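Local coordinates for pumilio domain-containing protein 7 (Caenorhabditis elegans, PDB 3V71) that binds a consensus sequence in mRNA 3'-untranslated regions, modulates mRNA expression and stability, and acts redundantly with related proteins in oocyte formation and early embryonic divisions, at residues His147-Val152 against Cys184-Gln189; Leu156-Trp161 against Asp192-Asn197; Phe163-Leu168 against His211-Cys216; Val177-Tyr182 against Glu228-Val233. All blocks are in the same frame, centred on the assembly; numbering follows the deposited sequence.

Contact 1 (His147-Val152 against Cys184-Gln189); sequences HVIQRV and CRLVQQ. With nucleotides of chain B.
The guanidinium of R185 and the amide of Q150 meet with their planes 69° apart. Q150 OE1 lies at the guanidinium edge, in its plane, while one face carries C1' of cytidine 9 of chain B, 3.5 Å above its centre. Q150 OE1 accepts a weak hydrogen bond from R185 NE at 3.5 Å; a second weak one, from Q189 NE2, is doubtful because that donor crowds R185 NE. With CG anti to the backbone N (chi1 175°), R185 runs extended to NE, and R185 CD passes 3.2 Å from O2 of uridine U8 of chain B. An alanine here would probably cost Q150 OE1 its guanidinium partner and take away the surface under the cytidine ribose. I149 CG2 packs on L186 CD1 at 3.9 Å. The two segments, parallel within 4°, belong to successive PUF repeats: C140 of helix 136-141 and F164 of helix 162-169 touch both I149 and L186, and C184 continues the row to helix 231-238.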
# COMPACT_ATOMS: atom_id res chain seq x y z
N HIS A 147 1.80 -9.84 4.84
CA HIS A 147 2.91 -9.18 5.52
C HIS A 147 4.24 -9.71 5.06
O HIS A 147 5.25 -9.01 5.09
CB HIS A 147 2.79 -9.38 7.03
CG HIS A 147 1.74 -8.54 7.66
ND1 HIS A 147 1.86 -7.18 7.80
CD2 HIS A 147 0.54 -8.87 8.20
CE1 HIS A 147 0.78 -6.70 8.40
NE2 HIS A 147 -0.03 -7.71 8.65
N VAL A 148 4.25 -10.97 4.65
CA VAL A 148 5.48 -11.62 4.24
C VAL A 148 5.94 -11.03 2.91
O VAL A 148 7.09 -10.62 2.76
CB VAL A 148 5.31 -13.16 4.14
CG1 VAL A 148 6.38 -13.78 3.27
CG2 VAL A 148 5.31 -13.79 5.53
N ILE A 149 5.01 -10.96 1.96
CA ILE A 149 5.27 -10.35 0.67
C ILE A 149 5.58 -8.86 0.82
O ILE A 149 6.53 -8.36 0.22
CB ILE A 149 4.09 -10.54 -0.27
CG1 ILE A 149 3.72 -12.02 -0.35
CG2 ILE A 149 4.44 -10.00 -1.64
CD1 ILE A 149 2.40 -12.28 -1.01
N GLN A 150 4.78 -8.16 1.62
CA GLN A 150 5.13 -6.80 2.02
C GLN A 150 6.62 -6.70 2.34
O GLN A 150 7.32 -5.86 1.78
CB GLN A 150 4.30 -6.35 3.23
CG GLN A 150 2.89 -5.86 2.90
CD GLN A 150 2.12 -5.39 4.13
OE1 GLN A 150 2.34 -4.29 4.65
NE2 GLN A 150 1.21 -6.24 4.61
N ARG A 151 7.10 -7.58 3.22
CA ARG A 151 8.50 -7.59 3.65
C ARG A 151 9.48 -7.86 2.52
O ARG A 151 10.51 -7.18 2.39
CB ARG A 151 8.70 -8.62 4.76
CG ARG A 151 10.12 -8.68 5.28
CD ARG A 151 10.46 -7.42 6.03
NE ARG A 151 9.61 -7.29 7.21
CZ ARG A 151 9.86 -6.47 8.22
NH1 ARG A 151 10.94 -5.70 8.20
NH2 ARG A 151 9.03 -6.43 9.26
N VAL A 152 9.18 -8.86 1.70
CA VAL A 152 10.03 -9.19 0.57
C VAL A 152 10.23 -7.97 -0.34
O VAL A 152 11.35 -7.56 -0.62
CB VAL A 152 9.43 -10.32 -0.27
CG1 VAL A 152 10.12 -10.40 -1.64
CG2 VAL A 152 9.52 -11.63 0.49
N CYS A 184 -4.39 -4.17 -1.43
CA CYS A 184 -4.27 -2.81 -1.91
C CYS A 184 -2.96 -2.15 -1.46
O CYS A 184 -2.17 -1.69 -2.29
CB CYS A 184 -5.45 -1.98 -1.41
SG CYS A 184 -5.47 -0.30 -2.04
N ARG A 185 -2.72 -2.11 -0.15
CA ARG A 185 -1.49 -1.51 0.38
C ARG A 185 -0.23 -2.13 -0.21
O ARG A 185 0.79 -1.46 -0.35
CB ARG A 185 -1.47 -1.60 1.91
CG ARG A 185 -0.17 -1.11 2.54
CD ARG A 185 -0.22 -1.17 4.07
NE ARG A 185 1.09 -1.02 4.68
CZ ARG A 185 1.56 0.11 5.20
NH1 ARG A 185 0.82 1.21 5.19
NH2 ARG A 185 2.78 0.14 5.73
N LEU A 186 -0.29 -3.41 -0.57
CA LEU A 186 0.83 -4.07 -1.22
C LEU A 186 1.17 -3.41 -2.56
O LEU A 186 2.33 -3.10 -2.84
CB LEU A 186 0.54 -5.55 -1.44
CG LEU A 186 1.65 -6.32 -2.16
CD1 LEU A 186 2.94 -6.39 -1.32
CD2 LEU A 186 1.17 -7.71 -2.54
N VAL A 187 0.13 -3.21 -3.37
CA VAL A 187 0.28 -2.60 -4.69
C VAL A 187 0.90 -1.22 -4.59
O VAL A 187 1.79 -0.87 -5.37
CB VAL A 187 -1.07 -2.46 -5.40
CG1 VAL A 187 -0.84 -2.06 -6.84
CG2 VAL A 187 -1.85 -3.76 -5.34
N GLN A 188 0.43 -0.43 -3.63
CA GLN A 188 1.02 0.87 -3.36
C GLN A 188 2.51 0.75 -3.07
O GLN A 188 3.32 1.48 -3.64
CB GLN A 188 0.31 1.53 -2.17
CG GLN A 188 -1.19 1.68 -2.36
CD GLN A 188 -1.85 2.39 -1.20
OE1 GLN A 188 -2.90 1.96 -0.69
NE2 GLN A 188 -1.25 3.50 -0.77
N GLN A 189 2.86 -0.18 -2.19
CA GLN A 189 4.23 -0.37 -1.75
C GLN A 189 5.13 -0.86 -2.87
O GLN A 189 6.27 -0.42 -2.98
CB GLN A 189 4.30 -1.36 -0.60
CG GLN A 189 3.73 -0.84 0.71
CD GLN A 189 3.54 -1.94 1.73
OE1 GLN A 189 3.47 -3.12 1.37
NE2 GLN A 189 3.47 -1.56 3.00
P C B 9 -4.40 -4.19 8.16
OP1 C B 9 -4.04 -5.63 8.26
OP2 C B 9 -5.44 -3.64 9.08
O5' C B 9 -3.09 -3.31 8.24
C5' C B 9 -1.83 -3.92 8.42
C4' C B 9 -0.72 -2.91 8.36
O4' C B 9 -1.14 -1.78 7.53
C3' C B 9 -0.33 -2.26 9.68
O3' C B 9 0.49 -3.09 10.51
C2' C B 9 0.33 -0.97 9.21
O2' C B 9 1.61 -1.24 8.66
C1' C B 9 -0.61 -0.58 8.06
N1 C B 9 -1.73 0.27 8.53
C2 C B 9 -1.64 1.67 8.45
O2 C B 9 -0.63 2.20 7.96
N3 C B 9 -2.67 2.42 8.90
C4 C B 9 -3.75 1.84 9.43
N4 C B 9 -4.75 2.62 9.87
C5 C B 9 -3.88 0.43 9.52
C6 C B 9 -2.85 -0.31 9.07
P U B 8 -8.90 -0.82 7.95
OP1 U B 8 -9.66 -1.77 8.80
OP2 U B 8 -8.50 0.50 8.52
O5' U B 8 -7.63 -1.54 7.32
C5' U B 8 -7.77 -2.47 6.25
C4' U B 8 -6.51 -2.54 5.42
O4' U B 8 -6.38 -1.33 4.64
C3' U B 8 -5.21 -2.62 6.20
O3' U B 8 -4.91 -3.93 6.65
C2' U B 8 -4.19 -2.06 5.21
O2' U B 8 -3.82 -3.04 4.25
C1' U B 8 -5.02 -0.99 4.49
N1 U B 8 -4.80 0.36 5.05
C2 U B 8 -3.69 1.06 4.61
O2 U B 8 -2.90 0.60 3.80
N3 U B 8 -3.54 2.32 5.14
C4 U B 8 -4.37 2.94 6.06
O4 U B 8 -4.10 4.07 6.44
C5 U B 8 -5.51 2.16 6.46
C6 U B 8 -5.68 0.93 5.95

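Contact 2 (Leu156-Trp161 against Asp192-Asn197); sequences LPVDMW and DRLAEN
R193 reaches from the end of helix 183-194 across to the W161 indole and the L156 carbonyl. R193 CB lies 4.1 Å from W161 CH2. The next atom, R193 CG, comes to the edge of the indole, near the ring plane and 3.7 Å from W161 CZ2. A bend at chi2 (67°) places CD, and farther out the guanidinium plane stands 83° from that of the indole. At the tip the two nitrogens part company: R193 NH1 forms a salt bridge with E196 OE1 at 3.0 Å, whereas R193 NH2 lies 3.1 Å from L156 O at an angle too poor for a hydrogen bond. W161 NE1 instead bonds L156 O, at 2.7 Å and nearly straight (176°), tying the indole back to L156, earlier in the same loop. The apolar half is V158 CG1 against L194 CD2, 3.7 Å apart, their side chains crossing at about a right angle. The contact joins predicted Pumilio repeats 4 and 5, its nearest atom about 11 Å from the RNA. W161, N-cap of helix 162-169, packs on V152 and V153; V158 and L194 meet L209 and L210 of helix 203-218, respectively, and L156 turns to helix 121-132.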
# COMPACT_ATOMS: atom_id res chain seq x y z
N LEU A 156 13.87 -6.05 -0.09
CA LEU A 156 14.79 -6.90 -0.83
C LEU A 156 14.96 -6.39 -2.26
O LEU A 156 14.05 -5.79 -2.83
CB LEU A 156 14.30 -8.35 -0.84
CG LEU A 156 14.71 -9.22 0.35
CD1 LEU A 156 14.23 -10.66 0.18
CD2 LEU A 156 16.22 -9.19 0.52
N PRO A 157 16.15 -6.61 -2.85
CA PRO A 157 16.43 -6.22 -4.23
C PRO A 157 15.43 -6.81 -5.23
O PRO A 157 15.07 -7.98 -5.15
CB PRO A 157 17.84 -6.78 -4.48
CG PRO A 157 18.07 -7.78 -3.39
CD PRO A 157 17.31 -7.25 -2.21
N VAL A 158 15.00 -5.98 -6.17
CA VAL A 158 13.89 -6.30 -7.06
C VAL A 158 14.12 -7.49 -8.01
O VAL A 158 13.18 -7.94 -8.68
CB VAL A 158 13.46 -5.06 -7.87
CG1 VAL A 158 12.09 -5.29 -8.52
CG2 VAL A 158 13.41 -3.83 -6.95
N ASP A 159 15.34 -8.00 -8.09
CA ASP A 159 15.59 -9.18 -8.91
C ASP A 159 15.18 -10.43 -8.14
O ASP A 159 14.87 -11.47 -8.72
CB ASP A 159 17.06 -9.27 -9.32
CG ASP A 159 17.96 -8.47 -8.40
OD1 ASP A 159 17.45 -7.94 -7.39
OD2 ASP A 159 19.17 -8.37 -8.68
N MET A 160 15.17 -10.29 -6.81
CA MET A 160 14.68 -11.34 -5.93
C MET A 160 13.20 -11.61 -6.21
O MET A 160 12.78 -12.77 -6.27
CB MET A 160 14.84 -10.91 -4.47
CG MET A 160 16.27 -10.69 -4.02
SD MET A 160 17.16 -12.22 -3.63
CE MET A 160 18.25 -11.62 -2.34
N TRP A 161 12.43 -10.55 -6.39
CA TRP A 161 10.99 -10.70 -6.51
C TRP A 161 10.39 -10.25 -7.83
O TRP A 161 9.23 -9.84 -7.89
CB TRP A 161 10.29 -10.00 -5.37
CG TRP A 161 10.83 -8.66 -5.02
CD1 TRP A 161 11.93 -8.40 -4.25
CD2 TRP A 161 10.27 -7.40 -5.36
NE1 TRP A 161 12.09 -7.05 -4.11
CE2 TRP A 161 11.08 -6.41 -4.78
CE3 TRP A 161 9.16 -7.00 -6.11
CZ2 TRP A 161 10.83 -5.05 -4.93
CZ3 TRP A 161 8.90 -5.65 -6.26
CH2 TRP A 161 9.73 -4.69 -5.67
N ASP A 192 5.72 2.23 -4.99
CA ASP A 192 6.65 3.06 -4.25
C ASP A 192 8.09 2.57 -4.45
O ASP A 192 9.03 3.35 -4.57
CB ASP A 192 6.29 3.04 -2.77
CG ASP A 192 6.82 4.23 -2.02
OD1 ASP A 192 7.92 4.70 -2.38
OD2 ASP A 192 6.14 4.72 -1.09
N ARG A 193 8.23 1.25 -4.50
CA ARG A 193 9.52 0.57 -4.50
C ARG A 193 10.18 0.63 -5.88
O ARG A 193 11.38 0.86 -5.99
CB ARG A 193 9.32 -0.89 -4.06
CG ARG A 193 10.55 -1.64 -3.57
CD ARG A 193 11.08 -1.07 -2.26
NE ARG A 193 12.11 -1.92 -1.65
CZ ARG A 193 13.29 -2.20 -2.21
NH1 ARG A 193 13.60 -1.70 -3.40
NH2 ARG A 193 14.15 -2.99 -1.58
N LEU A 194 9.38 0.42 -6.92
CA LEU A 194 9.89 0.41 -8.29
C LEU A 194 10.25 1.81 -8.81
O LEU A 194 11.12 1.95 -9.67
CB LEU A 194 8.86 -0.20 -9.23
CG LEU A 194 8.63 -1.70 -9.08
CD1 LEU A 194 7.50 -2.15 -10.00
CD2 LEU A 194 9.92 -2.47 -9.35
N ALA A 195 9.58 2.82 -8.28
CA ALA A 195 9.72 4.19 -8.77
C ALA A 195 10.61 5.03 -7.86
O ALA A 195 10.65 6.26 -7.98
CB ALA A 195 8.35 4.83 -8.91
N GLU A 196 11.31 4.38 -6.94
CA GLU A 196 12.09 5.10 -5.93
C GLU A 196 13.50 5.34 -6.42
O GLU A 196 13.89 4.82 -7.46
CB GLU A 196 12.15 4.30 -4.63
CG GLU A 196 12.95 3.02 -4.76
CD GLU A 196 13.25 2.38 -3.41
OE1 GLU A 196 13.80 1.26 -3.41
OE2 GLU A 196 12.94 3.01 -2.37
N ASN A 197 14.25 6.12 -5.66
CA ASN A 197 15.67 6.33 -5.93
C ASN A 197 15.97 6.47 -7.42
O ASN A 197 16.48 5.54 -8.04
CB ASN A 197 16.50 5.18 -5.36
CG ASN A 197 16.49 5.15 -3.84
OD1 ASN A 197 16.12 6.12 -3.19
ND2 ASN A 197 16.93 4.03 -3.27

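Contact 3 (Phe163-Leu168 against His211-Cys216); sequences FFVHFL and HSLMTC
V165 and L168, one helical turn apart, receive the tip of L213, and a single methyl does most of the touching. L213 CD1 approaches V165 CG1 to 3.9 Å and L168 CB to 4.0 Å. Each side chain crosses that of L213 obliquely. V165 holds CG1 anti to the backbone N (chi1 168°), which directs this methyl at the partner helix. L168 meets the L213 methyl with its CB and, slightly farther off, with CD1. In L213 the first torsion, -134°, falls away from the staggered positions, a departure that this resolution does not allow to be read as strain. S212 adds a looser contact at one end, S212 OG lying 4.4 Å from V165 CG1 while hydrogen-bonded to L209 O in its own helix. C216 SG flanks the other end, 4.5 Å from L168 O. The axes of the segments approach to 9.7 Å and run 24° from parallel, and L174 of helix 173-179 touches L168, L213 and C216. Chemically this is a small buried apolar joint between outer helices of the repeat array, relying on the fit of methyl groups without a directional bond across it.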
# COMPACT_ATOMS: atom_id res chain seq x y z
N PHE A 163 9.71 -12.29 -10.03
CA PHE A 163 8.72 -13.34 -10.25
C PHE A 163 7.34 -12.88 -9.83
O PHE A 163 6.32 -13.32 -10.38
CB PHE A 163 9.09 -14.61 -9.47
CG PHE A 163 8.73 -14.54 -8.02
CD1 PHE A 163 7.46 -14.87 -7.59
CD2 PHE A 163 9.66 -14.11 -7.08
CE1 PHE A 163 7.12 -14.79 -6.24
CE2 PHE A 163 9.33 -14.03 -5.74
CZ PHE A 163 8.05 -14.37 -5.32
N PHE A 164 7.31 -11.98 -8.85
CA PHE A 164 6.06 -11.48 -8.30
C PHE A 164 5.42 -10.42 -9.20
O PHE A 164 4.20 -10.39 -9.39
CB PHE A 164 6.28 -10.91 -6.91
CG PHE A 164 5.02 -10.44 -6.26
CD1 PHE A 164 3.90 -11.26 -6.23
CD2 PHE A 164 4.94 -9.17 -5.71
CE1 PHE A 164 2.73 -10.82 -5.65
CE2 PHE A 164 3.77 -8.73 -5.13
CZ PHE A 164 2.67 -9.56 -5.10
N VAL A 165 6.26 -9.54 -9.74
CA VAL A 165 5.83 -8.57 -10.73
C VAL A 165 5.23 -9.27 -11.95
O VAL A 165 4.18 -8.87 -12.45
CB VAL A 165 6.99 -7.69 -11.19
CG1 VAL A 165 6.60 -6.90 -12.42
CG2 VAL A 165 7.42 -6.78 -10.06
N HIS A 166 5.89 -10.32 -12.43
CA HIS A 166 5.35 -11.08 -13.55
C HIS A 166 4.02 -11.70 -13.16
O HIS A 166 3.16 -11.92 -14.02
CB HIS A 166 6.33 -12.16 -14.01
CG HIS A 166 7.51 -11.62 -14.76
ND1 HIS A 166 8.51 -10.90 -14.14
CD2 HIS A 166 7.85 -11.69 -16.07
CE1 HIS A 166 9.42 -10.55 -15.04
NE2 HIS A 166 9.04 -11.02 -16.22
N PHE A 167 3.83 -11.97 -11.87
CA PHE A 167 2.57 -12.50 -11.38
C PHE A 167 1.45 -11.47 -11.53
O PHE A 167 0.37 -11.78 -12.03
CB PHE A 167 2.70 -12.94 -9.92
CG PHE A 167 1.38 -13.09 -9.21
CD1 PHE A 167 0.54 -14.14 -9.51
CD2 PHE A 167 0.99 -12.17 -8.25
CE1 PHE A 167 -0.68 -14.27 -8.86
CE2 PHE A 167 -0.22 -12.29 -7.60
CZ PHE A 167 -1.06 -13.34 -7.90
N LEU A 168 1.72 -10.24 -11.11
CA LEU A 168 0.73 -9.17 -11.21
C LEU A 168 0.41 -8.77 -12.65
O LEU A 168 -0.76 -8.60 -13.02
CB LEU A 168 1.21 -7.95 -10.43
CG LEU A 168 1.22 -8.07 -8.91
CD1 LEU A 168 1.87 -6.85 -8.30
CD2 LEU A 168 -0.20 -8.26 -8.37
N HIS A 211 6.19 -0.12 -15.55
CA HIS A 211 5.40 0.21 -16.72
C HIS A 211 4.40 -0.88 -17.07
O HIS A 211 3.25 -0.60 -17.40
CB HIS A 211 6.28 0.54 -17.93
CG HIS A 211 5.51 1.04 -19.11
ND1 HIS A 211 5.02 2.33 -19.18
CD2 HIS A 211 5.10 0.42 -20.24
CE1 HIS A 211 4.36 2.49 -20.32
NE2 HIS A 211 4.39 1.34 -20.97
N SER A 212 4.84 -2.14 -17.02
CA SER A 212 3.97 -3.26 -17.34
C SER A 212 2.87 -3.35 -16.29
O SER A 212 1.75 -3.77 -16.57
CB SER A 212 4.75 -4.57 -17.39
OG SER A 212 5.24 -4.92 -16.10
N LEU A 213 3.22 -2.97 -15.07
CA LEU A 213 2.27 -2.93 -13.98
C LEU A 213 1.30 -1.78 -14.19
O LEU A 213 0.08 -1.96 -14.21
CB LEU A 213 3.00 -2.72 -12.67
CG LEU A 213 2.54 -3.64 -11.55
CD1 LEU A 213 3.49 -4.83 -11.46
CD2 LEU A 213 2.44 -2.88 -10.23
N MET A 214 1.88 -0.59 -14.35
CA MET A 214 1.13 0.64 -14.54
C MET A 214 0.15 0.58 -15.71
O MET A 214 -0.85 1.29 -15.73
CB MET A 214 2.09 1.80 -14.75
CG MET A 214 2.78 2.23 -13.47
SD MET A 214 1.55 2.57 -12.19
CE MET A 214 0.41 3.61 -13.09
N THR A 215 0.46 -0.27 -16.68
CA THR A 215 -0.40 -0.46 -17.84
C THR A 215 -1.74 -1.09 -17.45
O THR A 215 -2.79 -0.60 -17.87
CB THR A 215 0.30 -1.31 -18.91
OG1 THR A 215 1.56 -0.72 -19.23
CG2 THR A 215 -0.56 -1.41 -20.17
N CYS A 216 -1.70 -2.16 -16.67
CA CYS A 216 -2.91 -2.80 -16.17
C CYS A 216 -3.75 -1.78 -15.42
O CYS A 216 -4.97 -1.71 -15.59
CB CYS A 216 -2.58 -3.95 -15.21
SG CYS A 216 -1.39 -5.18 -15.84

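Contact 4 (Val177-Tyr182 against Glu228-Val233); sequences VCQDKY and EFANYV. With nucleotides of chain B.
F229 is sandwiched between backbone and aliphatic carbons: K181 CA sits 3.6 Å above the centre of one ring face in a CH-pi contact, and E228 CG covers the opposite face. At the ring edge, near its plane, Q179 O lies 3.1 Å from F229 CD2, and O2' of adenosine 7 of chain B also approaches. K181 CB lies over the same face as CA, and CG touches F229 CE1; K181 NZ stands 3.6 Å from O2' of adenosine 7. The turn carrying K181 is capped by D180, whose OD2 accepts from Y182 N and also from G183 N. C178 CB packs on V233 CG2 at 4.1 Å. N231 and Y232 meet the bases. N231 OD1 accepts from N3 of uridine U6 of chain B at 3.1 Å and N231 ND2 donates to its O2 at 3.0 Å, while Y232 lays one ring face under the adenine. An alanine in place of Y232 would probably leave the adenine without its flat support and the neighbouring uracil without the packing of the phenol end. Apolar and CH-pi packing thus joins two repeats, and the N231 bonds are consistent with base recognition known in PUF proteins; Q235 NE2 also bonds N231 OD1, which would help hold the amide.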
# COMPACT_ATOMS: atom_id res chain seq x y z
N VAL A 177 -5.86 -8.28 -6.78
CA VAL A 177 -5.07 -7.79 -5.65
C VAL A 177 -5.42 -6.38 -5.19
O VAL A 177 -5.73 -6.17 -4.01
CB VAL A 177 -3.55 -7.92 -5.89
CG1 VAL A 177 -2.77 -7.23 -4.78
CG2 VAL A 177 -3.15 -9.38 -5.98
N CYS A 178 -5.40 -5.40 -6.10
CA CYS A 178 -5.67 -4.01 -5.71
C CYS A 178 -7.11 -3.78 -5.30
O CYS A 178 -7.39 -2.87 -4.54
CB CYS A 178 -5.24 -3.00 -6.77
SG CYS A 178 -5.27 -3.59 -8.45
N GLN A 179 -8.02 -4.61 -5.79
CA GLN A 179 -9.40 -4.51 -5.35
C GLN A 179 -9.66 -5.13 -3.97
O GLN A 179 -10.68 -4.84 -3.34
CB GLN A 179 -10.35 -5.05 -6.42
CG GLN A 179 -10.91 -3.92 -7.32
CD GLN A 179 -11.47 -4.40 -8.64
OE1 GLN A 179 -10.91 -5.29 -9.28
NE2 GLN A 179 -12.59 -3.81 -9.06
N ASP A 180 -8.73 -5.95 -3.48
CA ASP A 180 -8.86 -6.61 -2.18
C ASP A 180 -8.49 -5.70 -1.02
O ASP A 180 -7.55 -4.91 -1.11
CB ASP A 180 -8.00 -7.87 -2.11
CG ASP A 180 -7.76 -8.34 -0.67
OD1 ASP A 180 -8.57 -9.15 -0.15
OD2 ASP A 180 -6.77 -7.89 -0.05
N LYS A 181 -9.22 -5.84 0.08
CA LYS A 181 -9.04 -5.03 1.28
C LYS A 181 -7.58 -4.88 1.71
O LYS A 181 -7.14 -3.80 2.10
CB LYS A 181 -9.87 -5.61 2.42
CG LYS A 181 -9.84 -4.78 3.69
CD LYS A 181 -10.77 -5.35 4.74
CE LYS A 181 -11.05 -4.34 5.85
NZ LYS A 181 -11.96 -3.22 5.42
N TYR A 182 -6.82 -5.97 1.61
CA TYR A 182 -5.47 -6.02 2.15
C TYR A 182 -4.40 -5.92 1.07
O TYR A 182 -3.32 -5.35 1.29
CB TYR A 182 -5.29 -7.28 2.99
CG TYR A 182 -6.29 -7.34 4.12
CD1 TYR A 182 -6.16 -6.51 5.23
CD2 TYR A 182 -7.39 -8.19 4.07
CE1 TYR A 182 -7.08 -6.53 6.25
CE2 TYR A 182 -8.32 -8.22 5.09
CZ TYR A 182 -8.16 -7.39 6.18
OH TYR A 182 -9.07 -7.40 7.23
N GLU A 228 -14.17 0.09 -3.86
CA GLU A 228 -14.10 0.35 -2.43
C GLU A 228 -12.70 0.47 -1.85
O GLU A 228 -12.48 1.17 -0.85
CB GLU A 228 -14.86 -0.75 -1.69
CG GLU A 228 -14.96 -0.53 -0.20
CD GLU A 228 -15.77 -1.62 0.48
OE1 GLU A 228 -16.21 -2.55 -0.24
OE2 GLU A 228 -15.95 -1.53 1.72
N PHE A 229 -11.74 -0.23 -2.45
CA PHE A 229 -10.37 -0.19 -1.98
C PHE A 229 -9.43 0.35 -3.07
O PHE A 229 -8.66 1.28 -2.83
CB PHE A 229 -9.92 -1.59 -1.50
CG PHE A 229 -10.87 -2.21 -0.51
CD1 PHE A 229 -10.90 -1.78 0.81
CD2 PHE A 229 -11.73 -3.22 -0.89
CE1 PHE A 229 -11.78 -2.34 1.72
CE2 PHE A 229 -12.62 -3.78 0.02
CZ PHE A 229 -12.64 -3.34 1.32
N ALA A 230 -9.52 -0.21 -4.28
CA ALA A 230 -8.59 0.14 -5.35
C ALA A 230 -8.44 1.64 -5.57
O ALA A 230 -7.41 2.10 -6.04
CB ALA A 230 -8.98 -0.54 -6.65
N ASN A 231 -9.48 2.40 -5.23
CA ASN A 231 -9.43 3.84 -5.39
C ASN A 231 -8.26 4.43 -4.64
O ASN A 231 -7.76 5.50 -4.99
CB ASN A 231 -10.75 4.49 -4.96
CG ASN A 231 -10.93 4.52 -3.45
OD1 ASN A 231 -10.45 5.43 -2.77
ND2 ASN A 231 -11.68 3.56 -2.93
N TYR A 232 -7.79 3.74 -3.62
CA TYR A 232 -6.70 4.25 -2.80
C TYR A 232 -5.37 4.14 -3.54
O TYR A 232 -4.44 4.89 -3.27
CB TYR A 232 -6.64 3.49 -1.49
CG TYR A 232 -7.62 3.93 -0.44
CD1 TYR A 232 -7.43 5.11 0.27
CD2 TYR A 232 -8.73 3.15 -0.13
CE1 TYR A 232 -8.33 5.52 1.25
CE2 TYR A 232 -9.63 3.55 0.85
CZ TYR A 232 -9.42 4.73 1.53
OH TYR A 232 -10.31 5.12 2.51
N VAL A 233 -5.30 3.20 -4.48
CA VAL A 233 -4.11 3.05 -5.33
C VAL A 233 -4.03 4.18 -6.36
O VAL A 233 -2.97 4.78 -6.55
CB VAL A 233 -4.14 1.73 -6.10
CG1 VAL A 233 -2.95 1.67 -7.05
CG2 VAL A 233 -4.15 0.56 -5.14
P A B 7 -13.15 4.12 6.65
OP1 A B 7 -13.68 3.22 7.70
OP2 A B 7 -13.01 5.57 6.96
O5' A B 7 -11.77 3.56 6.09
C5' A B 7 -11.17 2.39 6.63
C4' A B 7 -10.76 1.42 5.55
O4' A B 7 -10.40 2.15 4.35
C3' A B 7 -9.54 0.58 5.85
O3' A B 7 -9.82 -0.53 6.67
C2' A B 7 -9.03 0.22 4.45
O2' A B 7 -9.84 -0.79 3.87
C1' A B 7 -9.31 1.52 3.71
N9 A B 7 -8.17 2.44 3.73
C8 A B 7 -8.05 3.56 4.52
N7 A B 7 -6.95 4.26 4.29
C5 A B 7 -6.34 3.55 3.27
C6 A B 7 -5.14 3.79 2.60
N6 A B 7 -4.39 4.84 2.91
N1 A B 7 -4.76 2.91 1.62
C2 A B 7 -5.57 1.87 1.36
N3 A B 7 -6.73 1.54 1.94
C4 A B 7 -7.06 2.44 2.90
P U B 6 -18.48 7.16 4.89
OP1 U B 6 -19.01 5.79 5.05
OP2 U B 6 -18.33 8.02 6.10
O5' U B 6 -17.10 7.12 4.09
C5' U B 6 -15.93 6.59 4.68
C4' U B 6 -15.37 5.45 3.86
O4' U B 6 -15.13 5.90 2.50
C3' U B 6 -14.02 4.90 4.31
O3' U B 6 -14.13 3.99 5.39
C2' U B 6 -13.47 4.27 3.03
O2' U B 6 -14.01 2.97 2.84
C1' U B 6 -14.03 5.20 1.95
N1 U B 6 -13.02 6.18 1.47
C2 U B 6 -12.38 5.85 0.29
O2 U B 6 -12.63 4.82 -0.33
N3 U B 6 -11.42 6.74 -0.15
C4 U B 6 -11.06 7.92 0.46
O4 U B 6 -10.17 8.63 -0.05
C5 U B 6 -11.77 8.19 1.69
C6 U B 6 -12.70 7.34 2.15
P U B 8 -8.90 -0.82 7.95
OP1 U B 8 -9.66 -1.77 8.80
OP2 U B 8 -8.50 0.50 8.52
O5' U B 8 -7.63 -1.54 7.32
C5' U B 8 -7.77 -2.47 6.25
C4' U B 8 -6.51 -2.54 5.42
O4' U B 8 -6.38 -1.33 4.64
C3' U B 8 -5.21 -2.62 6.20
O3' U B 8 -4.91 -3.93 6.65
C2' U B 8 -4.19 -2.06 5.21
O2' U B 8 -3.82 -3.04 4.25
C1' U B 8 -5.02 -0.99 4.49
N1 U B 8 -4.80 0.36 5.05
C2 U B 8 -3.69 1.06 4.61
O2 U B 8 -2.90 0.60 3.80
N3 U B 8 -3.54 2.32 5.14
C4 U B 8 -4.37 2.94 6.06
O4 U B 8 -4.10 4.07 6.44
C5 U B 8 -5.51 2.16 6.46
C6 U B 8 -5.68 0.93 5.95

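Overall arrangement
The four contacts alternate along the chain: all first segments, from 147-152 to 177-182, precede all second segments, from 184-189 to 228-233, as expected when successive repeats stack side by side. Contacts 1 and 2 share helix 183-194, and their centres lie 12 Å apart. Contacts 1 and 4 meet the RNA, whereas contacts 2 and 3 keep their nearest atoms about 11 and 13 Å from it. F164 bridges contacts 1 and 3, the C184 and V187 side chains pack against contact 4, and L168 of contact 3 touches V177 of contact 4. Contacts 2 and 4, with centres 21 Å apart, do not touch. The array therefore has an RNA-facing side backed by helix packing, apolar in contact 3 and mixed in contact 2.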